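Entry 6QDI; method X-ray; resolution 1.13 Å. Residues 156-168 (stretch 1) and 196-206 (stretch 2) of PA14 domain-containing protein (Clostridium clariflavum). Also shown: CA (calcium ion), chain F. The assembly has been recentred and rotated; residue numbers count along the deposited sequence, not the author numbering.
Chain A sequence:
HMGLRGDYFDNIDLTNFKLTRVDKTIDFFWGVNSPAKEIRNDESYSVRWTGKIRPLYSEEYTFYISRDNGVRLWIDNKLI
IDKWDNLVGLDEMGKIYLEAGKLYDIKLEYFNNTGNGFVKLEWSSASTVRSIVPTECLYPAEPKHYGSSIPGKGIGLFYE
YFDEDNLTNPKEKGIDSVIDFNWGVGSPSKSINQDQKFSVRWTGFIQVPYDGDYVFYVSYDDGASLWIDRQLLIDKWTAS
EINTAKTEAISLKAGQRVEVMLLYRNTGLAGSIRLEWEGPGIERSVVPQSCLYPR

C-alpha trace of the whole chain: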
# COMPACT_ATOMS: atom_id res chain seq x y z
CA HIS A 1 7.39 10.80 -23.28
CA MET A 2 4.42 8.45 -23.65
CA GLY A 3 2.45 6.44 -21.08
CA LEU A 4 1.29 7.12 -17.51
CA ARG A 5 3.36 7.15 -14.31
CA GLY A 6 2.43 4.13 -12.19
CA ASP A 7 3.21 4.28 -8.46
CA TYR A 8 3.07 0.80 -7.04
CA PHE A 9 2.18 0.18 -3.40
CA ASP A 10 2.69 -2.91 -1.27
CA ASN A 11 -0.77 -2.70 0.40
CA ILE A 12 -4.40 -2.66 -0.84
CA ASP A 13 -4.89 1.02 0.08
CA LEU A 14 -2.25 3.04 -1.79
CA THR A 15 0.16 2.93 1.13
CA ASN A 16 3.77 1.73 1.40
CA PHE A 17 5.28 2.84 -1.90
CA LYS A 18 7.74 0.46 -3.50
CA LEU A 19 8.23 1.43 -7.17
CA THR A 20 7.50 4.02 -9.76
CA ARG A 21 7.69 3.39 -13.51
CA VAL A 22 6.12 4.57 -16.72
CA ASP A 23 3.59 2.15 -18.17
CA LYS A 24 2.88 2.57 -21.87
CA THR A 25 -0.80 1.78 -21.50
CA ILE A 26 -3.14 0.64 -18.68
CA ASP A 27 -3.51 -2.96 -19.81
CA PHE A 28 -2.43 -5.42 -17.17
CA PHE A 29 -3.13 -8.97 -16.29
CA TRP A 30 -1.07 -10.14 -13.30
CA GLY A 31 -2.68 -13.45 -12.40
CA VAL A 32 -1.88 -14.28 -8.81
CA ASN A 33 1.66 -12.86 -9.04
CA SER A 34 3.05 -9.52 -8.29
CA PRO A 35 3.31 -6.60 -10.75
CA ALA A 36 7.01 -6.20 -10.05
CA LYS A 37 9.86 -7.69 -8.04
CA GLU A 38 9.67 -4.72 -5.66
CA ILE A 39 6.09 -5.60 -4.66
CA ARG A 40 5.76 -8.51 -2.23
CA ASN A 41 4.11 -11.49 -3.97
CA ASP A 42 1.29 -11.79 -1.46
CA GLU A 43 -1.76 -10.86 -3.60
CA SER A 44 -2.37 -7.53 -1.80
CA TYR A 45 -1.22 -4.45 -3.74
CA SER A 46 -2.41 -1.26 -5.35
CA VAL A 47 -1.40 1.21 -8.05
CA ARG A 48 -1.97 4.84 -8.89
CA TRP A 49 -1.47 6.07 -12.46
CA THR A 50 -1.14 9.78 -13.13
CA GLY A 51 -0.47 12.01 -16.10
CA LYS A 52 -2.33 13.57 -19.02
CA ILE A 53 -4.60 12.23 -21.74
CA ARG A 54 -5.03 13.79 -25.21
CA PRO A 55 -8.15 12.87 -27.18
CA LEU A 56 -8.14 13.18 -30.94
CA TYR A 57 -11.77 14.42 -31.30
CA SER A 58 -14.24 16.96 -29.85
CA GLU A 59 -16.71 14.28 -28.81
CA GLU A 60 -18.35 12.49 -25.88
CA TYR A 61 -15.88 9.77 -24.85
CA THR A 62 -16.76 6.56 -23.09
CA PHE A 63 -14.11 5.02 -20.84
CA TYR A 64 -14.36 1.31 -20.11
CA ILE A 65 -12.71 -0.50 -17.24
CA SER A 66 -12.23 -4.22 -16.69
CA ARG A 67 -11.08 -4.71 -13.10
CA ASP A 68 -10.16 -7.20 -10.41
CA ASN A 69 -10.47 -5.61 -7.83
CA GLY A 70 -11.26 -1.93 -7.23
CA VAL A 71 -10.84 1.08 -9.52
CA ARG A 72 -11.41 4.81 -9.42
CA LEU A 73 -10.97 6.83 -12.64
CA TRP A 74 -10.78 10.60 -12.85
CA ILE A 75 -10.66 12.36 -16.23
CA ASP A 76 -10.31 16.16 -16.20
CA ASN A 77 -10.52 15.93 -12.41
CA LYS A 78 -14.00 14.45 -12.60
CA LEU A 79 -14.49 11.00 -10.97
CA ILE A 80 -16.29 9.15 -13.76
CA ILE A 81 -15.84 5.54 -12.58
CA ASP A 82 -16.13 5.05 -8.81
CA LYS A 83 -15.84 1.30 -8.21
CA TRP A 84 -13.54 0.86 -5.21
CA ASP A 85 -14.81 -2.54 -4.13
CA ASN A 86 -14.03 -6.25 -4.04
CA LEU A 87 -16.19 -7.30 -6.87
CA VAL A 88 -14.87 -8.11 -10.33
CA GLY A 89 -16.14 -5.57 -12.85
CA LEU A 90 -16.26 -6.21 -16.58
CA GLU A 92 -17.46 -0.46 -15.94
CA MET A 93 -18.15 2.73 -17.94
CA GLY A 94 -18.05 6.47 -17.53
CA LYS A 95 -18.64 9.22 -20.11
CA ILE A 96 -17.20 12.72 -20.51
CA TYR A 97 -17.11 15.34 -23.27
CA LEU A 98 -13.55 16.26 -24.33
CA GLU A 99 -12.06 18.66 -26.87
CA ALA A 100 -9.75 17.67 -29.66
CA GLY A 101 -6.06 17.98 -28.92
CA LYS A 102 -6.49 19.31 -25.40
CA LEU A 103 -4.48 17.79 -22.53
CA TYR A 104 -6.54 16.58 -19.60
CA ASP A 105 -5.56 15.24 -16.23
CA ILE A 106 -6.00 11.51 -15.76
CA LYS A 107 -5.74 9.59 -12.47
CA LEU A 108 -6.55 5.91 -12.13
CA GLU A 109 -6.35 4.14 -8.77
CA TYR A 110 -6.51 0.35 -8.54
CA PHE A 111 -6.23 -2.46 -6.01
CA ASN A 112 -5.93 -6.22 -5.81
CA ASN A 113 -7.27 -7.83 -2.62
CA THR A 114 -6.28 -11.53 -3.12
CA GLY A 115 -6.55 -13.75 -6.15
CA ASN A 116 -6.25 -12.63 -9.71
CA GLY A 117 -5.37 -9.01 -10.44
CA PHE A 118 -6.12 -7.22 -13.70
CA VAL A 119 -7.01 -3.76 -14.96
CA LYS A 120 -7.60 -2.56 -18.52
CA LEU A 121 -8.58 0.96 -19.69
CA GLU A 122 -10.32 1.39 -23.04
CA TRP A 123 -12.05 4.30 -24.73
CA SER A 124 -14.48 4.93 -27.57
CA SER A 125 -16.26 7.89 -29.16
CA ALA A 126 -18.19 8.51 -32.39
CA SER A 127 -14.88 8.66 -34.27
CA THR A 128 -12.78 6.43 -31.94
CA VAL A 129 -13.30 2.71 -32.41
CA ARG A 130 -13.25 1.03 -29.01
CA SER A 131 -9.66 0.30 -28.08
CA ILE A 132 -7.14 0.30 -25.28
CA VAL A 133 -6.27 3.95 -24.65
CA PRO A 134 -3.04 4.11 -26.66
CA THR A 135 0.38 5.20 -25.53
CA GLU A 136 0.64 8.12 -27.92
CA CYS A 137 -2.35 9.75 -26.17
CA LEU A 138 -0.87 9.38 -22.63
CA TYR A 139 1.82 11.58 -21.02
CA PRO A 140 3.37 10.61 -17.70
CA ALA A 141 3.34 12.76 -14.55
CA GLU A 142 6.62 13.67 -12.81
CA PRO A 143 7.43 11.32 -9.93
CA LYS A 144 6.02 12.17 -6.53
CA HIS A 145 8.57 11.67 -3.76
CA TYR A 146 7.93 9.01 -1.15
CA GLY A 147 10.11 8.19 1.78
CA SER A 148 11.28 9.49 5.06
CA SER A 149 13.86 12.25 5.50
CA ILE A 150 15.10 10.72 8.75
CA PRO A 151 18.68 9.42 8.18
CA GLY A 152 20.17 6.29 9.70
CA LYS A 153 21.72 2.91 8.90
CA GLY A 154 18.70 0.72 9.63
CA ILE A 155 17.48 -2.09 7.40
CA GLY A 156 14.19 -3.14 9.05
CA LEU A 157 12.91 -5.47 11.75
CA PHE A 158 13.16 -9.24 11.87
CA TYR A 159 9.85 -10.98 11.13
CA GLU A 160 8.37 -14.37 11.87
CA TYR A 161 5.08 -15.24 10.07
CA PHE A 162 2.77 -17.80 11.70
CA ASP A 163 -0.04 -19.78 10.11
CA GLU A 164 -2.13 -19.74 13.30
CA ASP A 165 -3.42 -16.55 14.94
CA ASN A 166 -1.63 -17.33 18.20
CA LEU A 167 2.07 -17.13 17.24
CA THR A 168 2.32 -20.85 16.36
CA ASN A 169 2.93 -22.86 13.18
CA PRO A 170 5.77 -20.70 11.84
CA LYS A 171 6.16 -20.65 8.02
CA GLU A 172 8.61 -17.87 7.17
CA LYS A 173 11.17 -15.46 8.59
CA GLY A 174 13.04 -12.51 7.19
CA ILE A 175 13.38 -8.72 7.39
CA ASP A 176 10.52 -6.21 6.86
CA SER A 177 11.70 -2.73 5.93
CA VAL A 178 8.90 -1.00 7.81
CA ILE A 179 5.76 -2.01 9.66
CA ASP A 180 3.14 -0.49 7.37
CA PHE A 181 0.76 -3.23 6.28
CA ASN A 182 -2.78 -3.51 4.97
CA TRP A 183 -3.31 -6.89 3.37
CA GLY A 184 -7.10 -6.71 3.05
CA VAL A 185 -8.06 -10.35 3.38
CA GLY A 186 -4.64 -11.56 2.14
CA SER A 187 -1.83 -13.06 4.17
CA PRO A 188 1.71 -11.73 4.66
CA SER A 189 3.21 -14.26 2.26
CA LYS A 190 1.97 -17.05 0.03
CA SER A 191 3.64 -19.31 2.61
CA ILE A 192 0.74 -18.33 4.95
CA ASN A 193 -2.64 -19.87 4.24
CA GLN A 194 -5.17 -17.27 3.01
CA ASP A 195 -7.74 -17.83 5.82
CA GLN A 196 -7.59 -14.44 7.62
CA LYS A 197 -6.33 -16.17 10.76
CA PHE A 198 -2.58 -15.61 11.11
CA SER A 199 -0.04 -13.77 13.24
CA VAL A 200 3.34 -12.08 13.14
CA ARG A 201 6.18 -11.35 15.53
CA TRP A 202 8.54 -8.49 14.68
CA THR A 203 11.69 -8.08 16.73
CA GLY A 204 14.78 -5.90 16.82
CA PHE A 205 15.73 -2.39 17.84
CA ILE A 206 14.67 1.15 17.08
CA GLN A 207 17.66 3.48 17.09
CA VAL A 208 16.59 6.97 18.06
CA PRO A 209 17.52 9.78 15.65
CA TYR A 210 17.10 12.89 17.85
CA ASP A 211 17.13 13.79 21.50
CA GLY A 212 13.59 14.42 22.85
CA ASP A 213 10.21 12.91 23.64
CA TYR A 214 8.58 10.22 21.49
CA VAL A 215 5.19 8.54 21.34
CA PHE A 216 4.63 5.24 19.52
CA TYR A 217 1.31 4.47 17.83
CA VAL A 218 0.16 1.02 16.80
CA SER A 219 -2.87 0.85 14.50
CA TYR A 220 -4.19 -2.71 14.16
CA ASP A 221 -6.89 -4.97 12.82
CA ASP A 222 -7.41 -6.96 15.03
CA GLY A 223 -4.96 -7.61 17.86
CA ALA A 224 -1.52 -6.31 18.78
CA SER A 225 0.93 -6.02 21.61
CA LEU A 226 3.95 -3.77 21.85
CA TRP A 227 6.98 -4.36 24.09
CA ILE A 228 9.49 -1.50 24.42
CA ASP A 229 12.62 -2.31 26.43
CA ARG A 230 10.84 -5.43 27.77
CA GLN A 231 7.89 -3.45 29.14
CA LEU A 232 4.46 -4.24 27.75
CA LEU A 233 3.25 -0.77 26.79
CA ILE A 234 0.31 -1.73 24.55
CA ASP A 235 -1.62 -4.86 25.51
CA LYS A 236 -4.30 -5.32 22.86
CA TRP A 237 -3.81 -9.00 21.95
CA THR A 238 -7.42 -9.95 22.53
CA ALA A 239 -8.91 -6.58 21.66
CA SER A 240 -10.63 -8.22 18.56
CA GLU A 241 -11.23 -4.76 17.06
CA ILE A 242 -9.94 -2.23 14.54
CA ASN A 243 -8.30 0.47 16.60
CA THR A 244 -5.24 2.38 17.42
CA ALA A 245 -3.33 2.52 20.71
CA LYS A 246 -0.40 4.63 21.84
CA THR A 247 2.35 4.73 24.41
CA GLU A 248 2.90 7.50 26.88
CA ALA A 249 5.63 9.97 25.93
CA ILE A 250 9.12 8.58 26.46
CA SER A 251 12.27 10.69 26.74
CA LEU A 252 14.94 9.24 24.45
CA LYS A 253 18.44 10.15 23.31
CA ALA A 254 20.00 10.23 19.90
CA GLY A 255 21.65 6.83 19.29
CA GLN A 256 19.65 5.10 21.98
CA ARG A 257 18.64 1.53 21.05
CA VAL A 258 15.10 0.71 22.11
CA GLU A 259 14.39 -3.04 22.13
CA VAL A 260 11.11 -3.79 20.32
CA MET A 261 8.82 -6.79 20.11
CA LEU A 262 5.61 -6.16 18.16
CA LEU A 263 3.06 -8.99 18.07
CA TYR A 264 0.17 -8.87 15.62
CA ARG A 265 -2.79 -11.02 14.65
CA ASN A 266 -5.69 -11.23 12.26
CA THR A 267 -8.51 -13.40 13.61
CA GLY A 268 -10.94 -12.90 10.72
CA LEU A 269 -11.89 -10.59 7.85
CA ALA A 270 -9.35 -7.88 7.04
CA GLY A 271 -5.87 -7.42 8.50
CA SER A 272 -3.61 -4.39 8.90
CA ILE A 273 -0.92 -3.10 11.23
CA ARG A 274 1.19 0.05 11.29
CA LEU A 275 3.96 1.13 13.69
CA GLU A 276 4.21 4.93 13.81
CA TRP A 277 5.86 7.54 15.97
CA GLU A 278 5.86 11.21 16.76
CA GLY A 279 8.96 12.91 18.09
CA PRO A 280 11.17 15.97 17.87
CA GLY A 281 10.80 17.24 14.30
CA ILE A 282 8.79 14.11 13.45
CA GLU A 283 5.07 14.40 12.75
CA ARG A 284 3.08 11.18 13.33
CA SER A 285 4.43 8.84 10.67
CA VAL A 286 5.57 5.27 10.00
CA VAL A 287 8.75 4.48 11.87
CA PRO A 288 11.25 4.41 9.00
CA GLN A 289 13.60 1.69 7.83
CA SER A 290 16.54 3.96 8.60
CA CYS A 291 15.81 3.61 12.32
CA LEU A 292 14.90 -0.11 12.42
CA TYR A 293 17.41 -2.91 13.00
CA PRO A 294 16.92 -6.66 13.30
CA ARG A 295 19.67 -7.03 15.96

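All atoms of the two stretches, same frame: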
# COMPACT_ATOMS: atom_id res chain seq x y z
N GLY A 156 15.50 -2.55 8.78
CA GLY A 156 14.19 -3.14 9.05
C GLY A 156 14.21 -3.96 10.33
O GLY A 156 15.20 -4.04 11.04
N LEU A 157 13.05 -4.57 10.62
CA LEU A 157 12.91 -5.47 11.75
C LEU A 157 12.86 -6.91 11.28
O LEU A 157 12.39 -7.21 10.19
CB LEU A 157 11.63 -5.17 12.58
CG LEU A 157 11.62 -3.83 13.30
CD1 LEU A 157 10.28 -3.62 13.98
CD2 LEU A 157 12.75 -3.66 14.30
N PHE A 158 13.32 -7.82 12.15
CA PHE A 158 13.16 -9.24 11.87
C PHE A 158 11.69 -9.64 12.00
O PHE A 158 11.01 -9.20 12.91
CB PHE A 158 13.96 -10.00 12.91
CG PHE A 158 14.23 -11.38 12.54
CD1 PHE A 158 15.22 -11.66 11.56
CD2 PHE A 158 13.45 -12.42 12.99
CE1 PHE A 158 15.44 -12.95 11.13
CE2 PHE A 158 13.68 -13.72 12.59
CZ PHE A 158 14.68 -13.98 11.66
N TYR A 159 11.21 -10.46 11.05
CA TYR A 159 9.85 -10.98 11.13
C TYR A 159 9.81 -12.48 11.22
O TYR A 159 10.69 -13.18 10.71
CB TYR A 159 9.02 -10.56 9.92
CG TYR A 159 9.26 -11.22 8.57
CD1 TYR A 159 8.80 -12.50 8.28
CD2 TYR A 159 9.91 -10.52 7.56
CE1 TYR A 159 8.96 -13.03 7.02
CE2 TYR A 159 10.07 -11.05 6.29
CZ TYR A 159 9.61 -12.33 6.02
OH TYR A 159 9.75 -12.81 4.76
N GLU A 160 8.73 -12.95 11.85
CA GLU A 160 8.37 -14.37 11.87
C GLU A 160 6.87 -14.39 11.56
O GLU A 160 6.08 -13.75 12.27
CB GLU A 160 8.64 -15.00 13.25
CG GLU A 160 10.10 -15.01 13.62
CD GLU A 160 10.28 -15.21 15.12
OE1 GLU A 160 10.27 -14.23 15.87
OE2 GLU A 160 10.31 -16.39 15.54
N TYR A 161 6.49 -15.11 10.48
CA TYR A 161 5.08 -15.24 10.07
C TYR A 161 4.57 -16.62 10.47
O TYR A 161 5.22 -17.62 10.18
CB TYR A 161 4.92 -15.04 8.58
CG TYR A 161 5.32 -13.69 8.00
CD1 TYR A 161 5.39 -12.54 8.77
CD2 TYR A 161 5.58 -13.55 6.65
CE1 TYR A 161 5.73 -11.30 8.24
CE2 TYR A 161 5.92 -12.33 6.10
CZ TYR A 161 6.01 -11.19 6.88
OH TYR A 161 6.35 -10.02 6.29
N PHE A 162 3.40 -16.61 11.13
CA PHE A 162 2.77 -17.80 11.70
C PHE A 162 1.43 -18.08 11.04
O PHE A 162 0.64 -17.16 10.78
CB PHE A 162 2.54 -17.56 13.19
CG PHE A 162 3.83 -17.39 13.97
CD1 PHE A 162 4.53 -18.51 14.43
CD2 PHE A 162 4.32 -16.13 14.26
CE1 PHE A 162 5.71 -18.36 15.16
CE2 PHE A 162 5.48 -15.98 15.01
CZ PHE A 162 6.18 -17.10 15.45
N ASP A 163 1.18 -19.37 10.78
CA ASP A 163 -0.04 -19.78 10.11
C ASP A 163 -1.25 -19.83 11.02
O ASP A 163 -2.39 -19.85 10.55
CB ASP A 163 0.15 -21.16 9.46
CG ASP A 163 -0.17 -21.23 7.98
OD1 ASP A 163 -0.53 -20.22 7.37
OD2 ASP A 163 -0.01 -22.35 7.42
N GLU A 164 -1.04 -19.87 12.33
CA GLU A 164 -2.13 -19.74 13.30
C GLU A 164 -2.13 -18.32 13.83
O GLU A 164 -1.11 -17.62 13.77
CB GLU A 164 -1.95 -20.73 14.46
CG GLU A 164 -2.06 -22.17 14.03
CD GLU A 164 -3.49 -22.62 13.83
OE1 GLU A 164 -4.43 -22.16 14.53
OE2 GLU A 164 -3.67 -23.50 12.97
N ASP A 165 -3.26 -17.91 14.40
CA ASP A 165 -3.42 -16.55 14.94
C ASP A 165 -2.80 -16.32 16.30
O ASP A 165 -2.94 -15.25 16.85
CB ASP A 165 -4.89 -16.13 14.84
CG ASP A 165 -5.77 -16.79 15.82
OD1 ASP A 165 -5.27 -17.28 16.86
OD2 ASP A 165 -7.01 -16.79 15.61
N ASN A 166 -2.12 -17.34 16.84
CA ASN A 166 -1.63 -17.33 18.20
C ASN A 166 -0.12 -17.52 18.27
O ASN A 166 0.38 -18.06 19.26
CB ASN A 166 -2.36 -18.37 19.05
CG ASN A 166 -2.02 -19.79 18.63
OD1 ASN A 166 -1.45 -19.98 17.56
ND2 ASN A 166 -2.32 -20.77 19.46
N LEU A 167 0.61 -17.08 17.25
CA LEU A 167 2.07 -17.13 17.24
C LEU A 167 2.58 -18.57 17.25
O LEU A 167 3.62 -18.86 17.81
CB LEU A 167 2.72 -16.29 18.35
CG LEU A 167 2.30 -14.82 18.34
CD1 LEU A 167 2.84 -14.10 19.58
CD2 LEU A 167 2.78 -14.05 17.08
N THR A 168 1.87 -19.45 16.55
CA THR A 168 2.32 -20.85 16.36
C THR A 168 2.20 -21.25 14.90
O THR A 168 1.56 -20.56 14.08
CB THR A 168 1.57 -21.86 17.26
OG1 THR A 168 0.21 -21.98 16.80
CG2 THR A 168 1.62 -21.41 18.70
N GLN A 196 -7.35 -15.59 6.74
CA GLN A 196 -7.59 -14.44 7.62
C GLN A 196 -7.36 -14.72 9.09
O GLN A 196 -7.79 -13.99 9.92
CB GLN A 196 -8.97 -13.76 7.41
CG GLN A 196 -9.22 -13.32 5.96
CD GLN A 196 -9.63 -14.47 5.06
OE1 GLN A 196 -10.53 -15.23 5.39
NE2 GLN A 196 -9.03 -14.55 3.91
N LYS A 197 -6.61 -15.78 9.40
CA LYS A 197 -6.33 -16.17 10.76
C LYS A 197 -4.84 -16.47 10.80
O LYS A 197 -4.39 -17.60 10.46
CB LYS A 197 -7.14 -17.39 11.14
CG LYS A 197 -8.62 -17.11 11.22
CD LYS A 197 -9.40 -18.37 11.56
CE LYS A 197 -9.45 -19.30 10.37
N PHE A 198 -4.03 -15.47 11.19
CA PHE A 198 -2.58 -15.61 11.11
C PHE A 198 -1.99 -14.59 12.07
O PHE A 198 -2.70 -13.73 12.58
CB PHE A 198 -2.08 -15.46 9.68
CG PHE A 198 -2.39 -14.13 9.05
CD1 PHE A 198 -1.63 -13.00 9.31
CD2 PHE A 198 -3.47 -13.99 8.17
CE1 PHE A 198 -1.97 -11.76 8.74
CE2 PHE A 198 -3.76 -12.76 7.59
CZ PHE A 198 -3.01 -11.65 7.86
N SER A 199 -0.68 -14.69 12.30
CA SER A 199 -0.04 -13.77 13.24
C SER A 199 1.41 -13.56 12.87
O SER A 199 1.98 -14.29 12.04
CB SER A 199 -0.22 -14.26 14.67
OG SER A 199 0.27 -15.57 14.86
N VAL A 200 2.00 -12.52 13.45
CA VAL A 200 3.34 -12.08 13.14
C VAL A 200 4.02 -11.62 14.42
O VAL A 200 3.41 -10.97 15.25
CB VAL A 200 3.33 -10.91 12.14
CG1 VAL A 200 4.75 -10.50 11.79
CG2 VAL A 200 2.57 -11.26 10.87
N ARG A 201 5.31 -11.96 14.53
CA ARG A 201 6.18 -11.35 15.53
C ARG A 201 7.28 -10.60 14.82
O ARG A 201 8.04 -11.16 14.03
CB ARG A 201 6.78 -12.40 16.45
CG ARG A 201 7.84 -11.87 17.42
CD ARG A 201 8.11 -12.83 18.56
NE ARG A 201 8.58 -14.13 18.07
CZ ARG A 201 8.22 -15.29 18.58
NH1 ARG A 201 7.36 -15.39 19.57
NH2 ARG A 201 8.70 -16.40 18.03
N TRP A 202 7.41 -9.30 15.12
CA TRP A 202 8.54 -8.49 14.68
C TRP A 202 9.43 -8.21 15.89
O TRP A 202 8.93 -7.84 16.96
CB TRP A 202 8.08 -7.16 14.06
CG TRP A 202 7.46 -7.30 12.70
CD1 TRP A 202 8.12 -7.50 11.54
CD2 TRP A 202 6.06 -7.22 12.37
NE1 TRP A 202 7.24 -7.56 10.50
CE2 TRP A 202 5.97 -7.38 10.99
CE3 TRP A 202 4.90 -7.02 13.11
CZ2 TRP A 202 4.75 -7.34 10.31
CZ3 TRP A 202 3.69 -7.00 12.46
CH2 TRP A 202 3.62 -7.14 11.08
N THR A 203 10.73 -8.34 15.69
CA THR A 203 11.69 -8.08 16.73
C THR A 203 12.90 -7.32 16.19
O THR A 203 13.30 -7.44 15.04
CB THR A 203 12.17 -9.40 17.39
OG1 THR A 203 12.71 -10.27 16.40
CG2 THR A 203 11.09 -10.08 18.19
N GLY A 204 13.53 -6.58 17.10
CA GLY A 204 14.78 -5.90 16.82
C GLY A 204 14.90 -4.69 17.69
O GLY A 204 14.56 -4.74 18.89
N PHE A 205 15.42 -3.62 17.10
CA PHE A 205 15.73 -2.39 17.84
C PHE A 205 15.34 -1.20 17.00
O PHE A 205 15.52 -1.22 15.79
CB PHE A 205 17.23 -2.32 18.20
CG PHE A 205 17.63 -3.35 19.21
CD1 PHE A 205 17.90 -4.66 18.80
CD2 PHE A 205 17.67 -3.08 20.55
CE1 PHE A 205 18.20 -5.65 19.72
CE2 PHE A 205 18.00 -4.07 21.46
CZ PHE A 205 18.23 -5.35 21.04
N ILE A 206 14.85 -0.16 17.68
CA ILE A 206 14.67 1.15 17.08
C ILE A 206 15.81 2.02 17.59
O ILE A 206 15.99 2.14 18.80
CB ILE A 206 13.31 1.74 17.49
CG1 ILE A 206 12.16 0.80 17.11
CG2 ILE A 206 13.12 3.13 16.87
CD1 ILE A 206 10.82 1.13 17.71
CA CA F . -4.37 -19.63 9.35
O HOH W 1 10.79 -11.67 15.05
O HOH W 2 -2.87 -18.80 7.73
O HOH W 3 -3.68 -21.87 8.81
O HOH W 4 -5.58 -20.50 11.17

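Strands 157-162 and 198-206 run antiparallel, their N-to-C directions 160° apart, and the contact buries 926 Å² summed over both sides. Three hydrogen-bonded pairs set the register: Phe-158 with Thr-203 (N to O 2.9 Å, and Thr-203 N to Phe-158 O 2.9 Å), Glu-160 with Arg-201, and Phe-162 with Ser-199. The intervening pairs approach more closely, with the CA atoms of Tyr-159 and Trp-202 4.5 Å apart.

On the face carrying Glu-160 and Arg-201, a bidentate salt bridge reinforces the backbone pairing. Arg-201 is extended at chi1 and chi2 (both t) and turns at chi3 (p), while Glu-160 takes chi1 m. Arg-201 NE thereby meets Glu-160 OE1 at 2.8 Å (176°), and Arg-201 NH2 meets Glu-160 OE2 at 3.0 Å (170°). The carboxylate lies at the guanidinium edge, leaving one face for Phe-162, whose CZ is 3.7 Å from Arg-201 NH2. Water 1 links Glu-160 OE1 (2.7 Å) to Thr-203 OG1 (2.7 Å), a use for the threonine hydroxyl at this partly exposed site.

The opposite face is aromatic and aliphatic. With chi1 p, Tyr-159 sends its ring end away from the partner strand, but its CB packs 3.6 Å from Trp-202 CD1. Tyr-161, chi1 m, brings its ring edge to Val-200, CD1 to CG1 3.7 Å.

Ser-199 fastens the loop after the first strand. At chi1 56° (p), its OG donates to Glu-164 O (2.7 Å) and accepts from Leu-167 N (2.8 Å), so one small buried hydroxyl satisfies two backbone groups. Nearby, calcium binds Asp-163 O and Lys-197 O, each at 2.3 Å, which accounts for these two carbonyl oxygens lying only 3.0 Å apart.

Gly-204 has phi/psi 152/-140, which calls for glycine; an ideal CB would also sit 3.0 Å from Leu-157 CD2.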